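Local atomic coordinates of methyltransferase domain-containing protein (PDB entry 7CLU), a protein that transfers a methyl group to an oxygen atom, probably from S-adenosyl-L-methionine, in the synthetic pathway of the pigment prodigiosin. Residues Ala118-Arg121 and Arg122-Phe125; Gly96-Ile99 and Asp100-Tyr104; Glu224-Val227 and Ile228-Asp231. All blocks are in the same frame, centred on the assembly; numbering follows the deposited sequence.

Contact 1: residues Ala118-Arg121 and Arg122-Phe125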
ATOM      1  N   ALA A 118       6.805  18.366   7.078  1.00 30.53           N
ATOM      2  CA  ALA A 118       8.029  18.436   6.293  1.00 29.81           C
ATOM      3  C   ALA A 118       8.301  17.087   5.643  1.00 30.75           C
ATOM      4  O   ALA A 118       7.910  16.037   6.167  1.00 30.21           O
ATOM      5  CB  ALA A 118       9.234  18.854   7.151  1.00 31.03           C
ATOM      6  N   HIS A 119       9.006  17.129   4.512  1.00 26.60           N
ATOM      7  CA  HIS A 119       9.427  15.915   3.826  1.00 30.88           C
ATOM      8  C   HIS A 119      10.314  15.066   4.735  1.00 32.06           C
ATOM      9  O   HIS A 119      10.901  15.545   5.706  1.00 29.47           O
ATOM     10  CB  HIS A 119      10.180  16.261   2.540  1.00 32.29           C
ATOM     11  CG  HIS A 119      11.537  16.852   2.784  1.00 36.29           C
ATOM     12  ND1 HIS A 119      12.662  16.078   2.978  1.00 30.36           N
ATOM     13  CD2 HIS A 119      11.947  18.142   2.877  1.00 32.65           C
ATOM     14  CE1 HIS A 119      13.707  16.863   3.182  1.00 37.46           C
ATOM     15  NE2 HIS A 119      13.299  18.120   3.136  1.00 35.33           N
ATOM     16  N   GLN A 120      10.405  13.776   4.411  1.00 29.41           N
ATOM     17  CA  GLN A 120      11.242  12.865   5.181  1.00 30.83           C
ATOM     18  C   GLN A 120      12.458  12.393   4.389  1.00 29.83           C
ATOM     19  O   GLN A 120      13.020  11.343   4.702  1.00 31.15           O
ATOM     20  CB  GLN A 120      10.413  11.676   5.675  1.00 29.58           C
ATOM     21  CG  GLN A 120       9.280  12.079   6.635  1.00 25.91           C
ATOM     22  CD  GLN A 120       9.781  12.793   7.873  1.00 31.94           C
ATOM     23  OE1 GLN A 120      10.444  12.181   8.719  1.00 30.90           O
ATOM     24  NE2 GLN A 120       9.457  14.087   8.003  1.00 25.70           N
ATOM     25  N   ARG A 121      12.892  13.159   3.379  1.00 31.83           N
ATOM     26  CA  ARG A 121      14.032  12.715   2.579  1.00 31.30           C
ATOM     27  C   ARG A 121      15.321  12.663   3.403  1.00 35.47           C
ATOM     28  O   ARG A 121      16.180  11.810   3.145  1.00 35.48           O
ATOM     29  CB  ARG A 121      14.205  13.619   1.358  1.00 29.53           C
ATOM     30  CG  ARG A 121      13.001  13.623   0.397  1.00 31.75           C
ATOM     31  CD  ARG A 121      13.251  14.464  -0.847  1.00 34.55           C
ATOM     32  NE  ARG A 121      13.861  15.757  -0.537  1.00 36.13           N
ATOM     33  CZ  ARG A 121      13.198  16.899  -0.361  1.00 36.68           C
ATOM     34  NH1 ARG A 121      11.877  16.939  -0.464  1.00 31.41           N
ATOM     35  NH2 ARG A 121      13.867  18.020  -0.082  1.00 36.53           N
ATOM     36  N   ARG A 122      15.474  13.551   4.393  1.00 32.00           N
ATOM     37  CA  ARG A 122      16.665  13.536   5.242  1.00 35.85           C
ATOM     38  C   ARG A 122      16.656  12.324   6.159  1.00 34.14           C
ATOM     39  O   ARG A 122      17.596  11.523   6.167  1.00 37.67           O
ATOM     40  CB  ARG A 122      16.745  14.816   6.081  1.00 40.51           C
ATOM     41  CG  ARG A 122      16.801  16.124   5.308  1.00 43.66           C
ATOM     42  CD  ARG A 122      17.170  17.282   6.244  1.00 48.84           C
ATOM     43  NE  ARG A 122      16.315  18.451   6.045  1.00 53.12           N
ATOM     44  CZ  ARG A 122      16.523  19.380   5.115  1.00 58.97           C
ATOM     45  NH1 ARG A 122      17.559  19.276   4.294  1.00 56.36           N
ATOM     46  NH2 ARG A 122      15.695  20.415   5.002  1.00 59.54           N
ATOM     47  N   THR A 123      15.602  12.202   6.966  1.00 32.00           N
ATOM     48  CA  THR A 123      15.302  10.994   7.719  1.00 37.15           C
ATOM     49  C   THR A 123      15.594   9.736   6.908  1.00 41.05           C
ATOM     50  O   THR A 123      16.440   8.912   7.280  1.00 40.09           O
ATOM     51  CB  THR A 123      13.822  11.041   8.126  1.00 40.95           C
ATOM     52  OG1 THR A 123      13.514  12.336   8.676  1.00 45.29           O
ATOM     53  CG2 THR A 123      13.487   9.954   9.128  1.00 39.49           C
ATOM     54  N   VAL A 124      14.934   9.607   5.758  1.00 37.49           N
ATOM     55  CA  VAL A 124      14.861   8.316   5.087  1.00 36.16           C
ATOM     56  C   VAL A 124      16.110   8.038   4.250  1.00 39.12           C
ATOM     57  O   VAL A 124      16.615   6.908   4.233  1.00 41.85           O
ATOM     58  CB  VAL A 124      13.566   8.255   4.249  1.00 34.17           C
ATOM     59  CG1 VAL A 124      13.606   7.125   3.256  1.00 33.20           C
ATOM     60  CG2 VAL A 124      12.342   8.148   5.173  1.00 28.96           C
ATOM     61  N   PHE A 125      16.633   9.041   3.540  1.00 34.56           N
ATOM     62  CA  PHE A 125      17.727   8.821   2.594  1.00 34.96           C
ATOM     63  C   PHE A 125      19.051   9.450   3.018  1.00 39.55           C
ATOM     64  O   PHE A 125      20.053   9.274   2.311  1.00 38.05           O
ATOM     65  CB  PHE A 125      17.354   9.354   1.204  1.00 37.35           C
ATOM     66  CG  PHE A 125      16.105   8.753   0.641  1.00 38.51           C
ATOM     67  CD1 PHE A 125      16.112   7.458   0.149  1.00 36.20           C
ATOM     68  CD2 PHE A 125      14.918   9.479   0.609  1.00 33.92           C
ATOM     69  CE1 PHE A 125      14.957   6.893  -0.374  1.00 34.88           C
ATOM     70  CE2 PHE A 125      13.757   8.912   0.089  1.00 28.25           C
ATOM     71  CZ  PHE A 125      13.780   7.613  -0.391  1.00 33.08           C
TER
HETATM   72  O   HOH W   1      13.482  14.833   6.343  1.00 29.70           O

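Contact 2: residues Gly96-Ile99 and Asp100-Tyr104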
ATOM      1  N   GLY A  96       6.671   1.199 -10.368  1.00 26.72           N
ATOM      2  CA  GLY A  96       7.152   0.241  -9.391  1.00 25.54           C
ATOM      3  C   GLY A  96       8.482   0.638  -8.785  1.00 29.59           C
ATOM      4  O   GLY A  96       8.669   0.562  -7.565  1.00 26.16           O
ATOM      5  N   ARG A  97       9.432   1.059  -9.627  1.00 27.10           N
ATOM      6  CA  ARG A  97      10.736   1.422  -9.082  1.00 29.83           C
ATOM      7  C   ARG A  97      10.688   2.767  -8.365  1.00 26.28           C
ATOM      8  O   ARG A  97      11.402   2.960  -7.375  1.00 31.89           O
ATOM      9  CB  ARG A  97      11.808   1.435 -10.173  1.00 35.57           C
ATOM     10  CG  ARG A  97      13.223   1.420  -9.585  1.00 39.24           C
ATOM     11  CD  ARG A  97      14.318   1.375 -10.648  1.00 45.30           C
ATOM     12  NE  ARG A  97      14.138   2.420 -11.647  1.00 50.73           N
ATOM     13  CZ  ARG A  97      14.677   3.634 -11.570  1.00 51.55           C
ATOM     14  NH1 ARG A  97      15.452   3.969 -10.536  1.00 46.19           N
ATOM     15  NH2 ARG A  97      14.436   4.516 -12.534  1.00 48.61           N
ATOM     16  N   HIS A  98       9.842   3.690  -8.830  1.00 27.56           N
ATOM     17  CA  HIS A  98       9.605   4.922  -8.081  1.00 31.36           C
ATOM     18  C   HIS A  98       9.073   4.614  -6.685  1.00 30.16           C
ATOM     19  O   HIS A  98       9.486   5.233  -5.696  1.00 24.20           O
ATOM     20  CB  HIS A  98       8.626   5.811  -8.852  1.00 26.77           C
ATOM     21  CG  HIS A  98       8.453   7.186  -8.275  1.00 32.04           C
ATOM     22  ND1 HIS A  98       9.501   8.066  -8.109  1.00 29.47           N
ATOM     23  CD2 HIS A  98       7.344   7.840  -7.854  1.00 31.08           C
ATOM     24  CE1 HIS A  98       9.048   9.199  -7.602  1.00 29.86           C
ATOM     25  NE2 HIS A  98       7.742   9.088  -7.440  1.00 28.00           N
ATOM     26  N   ILE A  99       8.165   3.643  -6.589  1.00 25.01           N
ATOM     27  CA  ILE A  99       7.649   3.204  -5.296  1.00 24.85           C
ATOM     28  C   ILE A  99       8.751   2.538  -4.474  1.00 26.03           C
ATOM     29  O   ILE A  99       8.992   2.906  -3.320  1.00 25.11           O
ATOM     30  CB  ILE A  99       6.436   2.268  -5.498  1.00 27.04           C
ATOM     31  CG1 ILE A  99       5.202   3.088  -5.890  1.00 22.75           C
ATOM     32  CG2 ILE A  99       6.158   1.466  -4.221  1.00 22.87           C
ATOM     33  CD1 ILE A  99       4.143   2.332  -6.698  1.00 26.94           C
ATOM     34  N   ASP A 100       9.457   1.565  -5.056  1.00 27.37           N
ATOM     35  CA  ASP A 100      10.435   0.815  -4.266  1.00 29.40           C
ATOM     36  C   ASP A 100      11.536   1.718  -3.715  1.00 25.93           C
ATOM     37  O   ASP A 100      11.895   1.613  -2.538  1.00 27.14           O
ATOM     38  CB  ASP A 100      11.055  -0.305  -5.096  1.00 24.86           C
ATOM     39  CG  ASP A 100      10.087  -1.429  -5.365  1.00 26.11           C
ATOM     40  OD1 ASP A 100       9.172  -1.643  -4.538  1.00 28.50           O
ATOM     41  OD2 ASP A 100      10.251  -2.087  -6.400  1.00 27.78           O
ATOM     42  N   THR A 101      12.063   2.619  -4.544  1.00 30.52           N
ATOM     43  CA  THR A 101      13.262   3.389  -4.220  1.00 31.00           C
ATOM     44  C   THR A 101      12.968   4.712  -3.516  1.00 30.53           C
ATOM     45  O   THR A 101      13.868   5.277  -2.883  1.00 28.22           O
ATOM     46  CB  THR A 101      14.060   3.670  -5.503  1.00 30.81           C
ATOM     47  OG1 THR A 101      13.283   4.485  -6.389  1.00 31.38           O
ATOM     48  CG2 THR A 101      14.404   2.374  -6.226  1.00 31.20           C
ATOM     49  N   PHE A 102      11.735   5.199  -3.579  1.00 28.03           N
ATOM     50  CA  PHE A 102      11.443   6.557  -3.148  1.00 26.53           C
ATOM     51  C   PHE A 102      10.160   6.653  -2.319  1.00 25.08           C
ATOM     52  O   PHE A 102      10.229   6.940  -1.124  1.00 23.64           O
ATOM     53  CB  PHE A 102      11.375   7.456  -4.376  1.00 24.72           C
ATOM     54  CG  PHE A 102      11.328   8.913  -4.060  1.00 28.66           C
ATOM     55  CD1 PHE A 102      12.351   9.515  -3.336  1.00 26.21           C
ATOM     56  CD2 PHE A 102      10.275   9.693  -4.515  1.00 29.05           C
ATOM     57  CE1 PHE A 102      12.319  10.857  -3.050  1.00 31.50           C
ATOM     58  CE2 PHE A 102      10.234  11.040  -4.235  1.00 27.23           C
ATOM     59  CZ  PHE A 102      11.258  11.628  -3.504  1.00 28.88           C
ATOM     60  N   LEU A 103       8.988   6.397  -2.915  1.00 23.60           N
ATOM     61  CA  LEU A 103       7.741   6.684  -2.197  1.00 22.18           C
ATOM     62  C   LEU A 103       7.492   5.725  -1.027  1.00 22.12           C
ATOM     63  O   LEU A 103       7.016   6.145   0.033  1.00 21.00           O
ATOM     64  CB  LEU A 103       6.564   6.655  -3.161  1.00 20.53           C
ATOM     65  CG  LEU A 103       6.570   7.745  -4.236  1.00 25.03           C
ATOM     66  CD1 LEU A 103       5.212   7.806  -4.934  1.00 25.78           C
ATOM     67  CD2 LEU A 103       6.910   9.065  -3.606  1.00 27.33           C
ATOM     68  N   TYR A 104       7.712   4.425  -1.221  1.00 22.46           N
ATOM     69  CA  TYR A 104       7.464   3.494  -0.121  1.00 21.02           C
ATOM     70  C   TYR A 104       8.334   3.820   1.085  1.00 24.37           C
ATOM     71  O   TYR A 104       7.790   3.918   2.199  1.00 24.79           O
ATOM     72  CB  TYR A 104       7.662   2.062  -0.618  1.00 21.27           C
ATOM     73  CG  TYR A 104       7.275   0.981   0.357  1.00 23.60           C
ATOM     74  CD1 TYR A 104       8.180   0.520   1.324  1.00 23.53           C
ATOM     75  CD2 TYR A 104       6.015   0.406   0.309  1.00 23.18           C
ATOM     76  CE1 TYR A 104       7.831  -0.497   2.210  1.00 22.60           C
ATOM     77  CE2 TYR A 104       5.654  -0.616   1.180  1.00 23.65           C
ATOM     78  CZ  TYR A 104       6.558  -1.062   2.130  1.00 26.70           C
ATOM     79  OH  TYR A 104       6.172  -2.080   2.994  1.00 25.43           O
TER

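Contact 3: residues Glu224-Val227 and Ile228-Asp231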
ATOM      1  N   GLU A 224      13.675  28.299 -24.404  1.00 33.88           N
ATOM      2  CA  GLU A 224      14.277  28.057 -23.109  1.00 33.49           C
ATOM      3  C   GLU A 224      13.833  29.120 -22.119  1.00 32.44           C
ATOM      4  O   GLU A 224      13.590  30.277 -22.477  1.00 30.93           O
ATOM      5  CB  GLU A 224      15.797  27.995 -23.242  1.00 38.00           C
ATOM      6  CG  GLU A 224      16.217  26.856 -24.167  1.00 41.42           C
ATOM      7  CD  GLU A 224      17.697  26.828 -24.462  1.00 48.71           C
ATOM      8  OE1 GLU A 224      18.066  26.570 -25.629  1.00 53.90           O
ATOM      9  OE2 GLU A 224      18.489  27.051 -23.524  1.00 52.38           O
ATOM     10  N   GLY A 225      13.680  28.700 -20.874  1.00 34.50           N
ATOM     11  CA  GLY A 225      13.164  29.585 -19.854  1.00 35.75           C
ATOM     12  C   GLY A 225      13.074  28.871 -18.525  1.00 33.95           C
ATOM     13  O   GLY A 225      13.442  27.697 -18.391  1.00 35.82           O
ATOM     14  N   ASP A 226      12.538  29.598 -17.547  1.00 31.20           N
ATOM     15  CA  ASP A 226      12.532  29.165 -16.152  1.00 33.12           C
ATOM     16  C   ASP A 226      11.334  29.821 -15.480  1.00 32.05           C
ATOM     17  O   ASP A 226      11.322  31.043 -15.306  1.00 32.29           O
ATOM     18  CB  ASP A 226      13.838  29.568 -15.461  1.00 35.26           C
ATOM     19  CG  ASP A 226      14.108  28.793 -14.173  1.00 36.96           C
ATOM     20  OD1 ASP A 226      13.187  28.630 -13.328  1.00 33.95           O
ATOM     21  OD2 ASP A 226      15.273  28.367 -14.005  1.00 38.10           O
ATOM     22  N   VAL A 227      10.345  29.018 -15.079  1.00 26.19           N
ATOM     23  CA  VAL A 227       9.203  29.584 -14.368  1.00 29.34           C
ATOM     24  C   VAL A 227       9.590  30.087 -12.988  1.00 30.77           C
ATOM     25  O   VAL A 227       8.915  30.966 -12.441  1.00 32.47           O
ATOM     26  CB  VAL A 227       8.052  28.569 -14.246  1.00 32.50           C
ATOM     27  CG1 VAL A 227       7.277  28.517 -15.514  1.00 30.47           C
ATOM     28  CG2 VAL A 227       8.576  27.202 -13.830  1.00 35.73           C
ATOM     29  N   ILE A 228      10.626  29.514 -12.371  1.00 34.08           N
ATOM     30  CA  ILE A 228      10.987  29.934 -11.016  1.00 33.80           C
ATOM     31  C   ILE A 228      11.639  31.310 -11.040  1.00 31.48           C
ATOM     32  O   ILE A 228      11.168  32.251 -10.394  1.00 33.43           O
ATOM     33  CB  ILE A 228      11.896  28.896 -10.339  1.00 35.40           C
ATOM     34  CG1 ILE A 228      11.143  27.577 -10.139  1.00 38.40           C
ATOM     35  CG2 ILE A 228      12.430  29.445  -9.016  1.00 33.24           C
ATOM     36  CD1 ILE A 228       9.783  27.736  -9.481  1.00 39.54           C
ATOM     37  N   SER A 229      12.734  31.451 -11.787  1.00 33.05           N
ATOM     38  CA  SER A 229      13.347  32.767 -11.883  1.00 36.69           C
ATOM     39  C   SER A 229      12.483  33.731 -12.676  1.00 35.39           C
ATOM     40  O   SER A 229      12.697  34.943 -12.589  1.00 36.55           O
ATOM     41  CB  SER A 229      14.749  32.685 -12.505  1.00 35.65           C
ATOM     42  OG  SER A 229      14.714  32.199 -13.834  1.00 38.38           O
ATOM     43  N   GLY A 230      11.521  33.226 -13.449  1.00 35.09           N
ATOM     44  CA  GLY A 230      10.630  34.092 -14.194  1.00 29.30           C
ATOM     45  C   GLY A 230      11.153  34.518 -15.540  1.00 35.12           C
ATOM     46  O   GLY A 230      10.533  35.362 -16.192  1.00 35.51           O
ATOM     47  N   ASP A 231      12.276  33.961 -15.973  1.00 34.02           N
ATOM     48  CA  ASP A 231      12.842  34.201 -17.289  1.00 28.96           C
ATOM     49  C   ASP A 231      12.017  33.402 -18.304  1.00 32.57           C
ATOM     50  O   ASP A 231      12.296  32.239 -18.593  1.00 30.72           O
ATOM     51  CB  ASP A 231      14.310  33.802 -17.281  1.00 35.93           C
ATOM     52  CG  ASP A 231      14.929  33.819 -18.649  1.00 44.06           C
ATOM     53  OD1 ASP A 231      14.529  34.674 -19.471  1.00 49.11           O
ATOM     54  OD2 ASP A 231      15.817  32.974 -18.900  1.00 46.59           O
TER

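Contact 1: residues Ala118-Arg121 and Arg122-Phe125
Gln120 and Thr123 run side by side, and their ends are joined by a hydrogen bond from Thr123 OG1 to Gln120 OE1 of 3.1 Å. The hydroxyl comes from above the carbonyl plane of the amide, 59° out of it. The other end of that amide is used as well: NE2 donates to the backbone O of Ala118, which lies almost exactly in the amide plane. A bend at chi2 (-59°) turns the amide so that NE2 faces Ala118 O and OE1 faces Thr123, and these two bonds then fix which way the buried amide is flipped.

The backbone bonds mark a helix start. Gln120 is the N-cap residue, and its O takes Val124 N at 2.8 Å; one step on, Arg121 O takes Phe125 N at the same length. Before the cap, His119 ND1 accepts from Arg121 N in the plane of the imidazole, and a water donates to His119 O.

Flat groups gather round that imidazole. The guanidinium of Arg121 covers one ring face, with NH2 3.3 Å above the plane. Arg122 instead turns a face of its guanidinium to the ring's edge, at NE2, with the planes 59° apart.

Arg121 is anchored beyond the turn by a salt bridge to Asp300 and a bond to Ser298 O, and its chain packs on Trp131 and Ile134 of helix 131-137. Gln120 and Val124 lie against Leu106 of helix 93-107, Gln120 also against Thr112 and Ala113 of helix 110-116, which seats this short helix among its neighbours.

Contact 2: residues Gly96-Ile99 and Asp100-Tyr104
Ile99 meets Tyr104 five residues further along the same helix, its CG2 methyl lying 3.9 Å from Tyr104 CB. The backbone repeats the pairing: Tyr104 N donates to Ile99 O at 2.9 Å. Beyond the two segments Ile99 rests on Thr22 of helix 15-26 and on Phe15 of the second subunit, while the Tyr104 ring stacks on Tyr104 of that subunit.

His98, the preceding residue, makes the aromatic contacts. With CG anti to the backbone N (chi1 -172°), the imidazole runs beside Phe102, both side chains pointing the same way; His98 CE1 comes within 3.4 Å of Phe102 CD2, and the ring planes are inclined at 39°. The CD2 and NE2 atoms of the same ring approach Leu103, His98 CD2 lying 3.6 Å from Leu103 CD1. Trp94, one turn earlier, stacks on His98.

Helix 93-107 has a wider, pi-type turn here: Leu103 N bonds His98 O at 3.1 Å and Tyr104 N bonds Ile99 O, each five residues back, consistent with His98 meeting both Phe102 and Leu103. Phe102 N reaches His98 O only weakly. Just before it, the ordinary alpha spacing still holds, with Asp100 N bonded to Gly96 O.

Asp100 folds back beside its own N, which brings OD2 near Gly96 O, an approach of two acceptors rather than a bond. Its carboxylate is held by OD1 instead, through a salt bridge to Lys19 and a hydrogen bond to Thr22 OG1. Next to it, Thr101 OG1 and Thr101 N reach Arg97 O from opposite faces of the carbonyl plane, the hydroxyl at 2.6 Å.

Contact 3: residues Glu224-Val227 and Ile228-Asp231
The carboxylate of Asp226 is the flat group here, and Ile228 and Ser229 meet it from two directions. At its edge, Ile228 N donates at 2.9 Å to the anti lone pair of Asp226 OD1, the one turned away from OD2. Over a face, Ser229 N reaches the same oxygen at 3.2 Å, standing 67° out of the carboxylate plane, with the straighter N-H of the two. The Ile228 CB is also pressed close to OD1, and Ser229 OG lies 3.2 Å from Asp226 CB.

The side chain gets there because CG stands opposite the backbone N (chi1 -162°), swinging the carboxylate over the turn that follows. A side-chain oxygen accepting from the N-H two residues on is an Asx turn. The Asp226 main chain adds a weak bond from Gly230 N to its own O, bringing the chain round.

Gly230 completes the reversal with a positive phi (86°), at backbone angles at which a beta carbon would collide with the carbonyl oxygen before it. The chain then comes back alongside itself, and Asp231 O accepts from Asp226 N at 2.9 Å. Asp231 O also lies 3.1 Å from Gly225 CA, a close approach made where glycine has no side chain.

This turn follows strand 221-224, an outermost strand of the Rossmann-like sheet, and Gly225 is tied by its backbone to Glu199 on the adjacent strand. Asp226, Val227 and Glu199 are seen to bind S-adenosyl-L-homocysteine in a structure of this protein, although the ligand is absent from this chain. Two N-H groups on one carboxylate oxygen would tend to stabilise its negative charge, and they hold Asp226 in a set orientation within the cofactor site.

Contacts 1 and 2 are neighbours, with centres 14 Å apart, and they meet through the Phe125 ring: its CE1 lies 3.2 Å from Thr101 O and its CZ 3.7 Å from Phe102 O. Helix 121-125 therefore ends against helix 93-107, whose Tyr104 reaches the second subunit. Contact 3 stands apart, its centre 28 Å from that of contact 1 and 30 Å from that of contact 2, with nearest atoms about 14 and 17 Å away. It holds cofactor-binding residues, and its Val227 side chain is about 10 Å from that of Gln146; the His98 side chain of contact 2, which holds none, is about 11 Å from those of Gln146 and His247, the predicted proton acceptor.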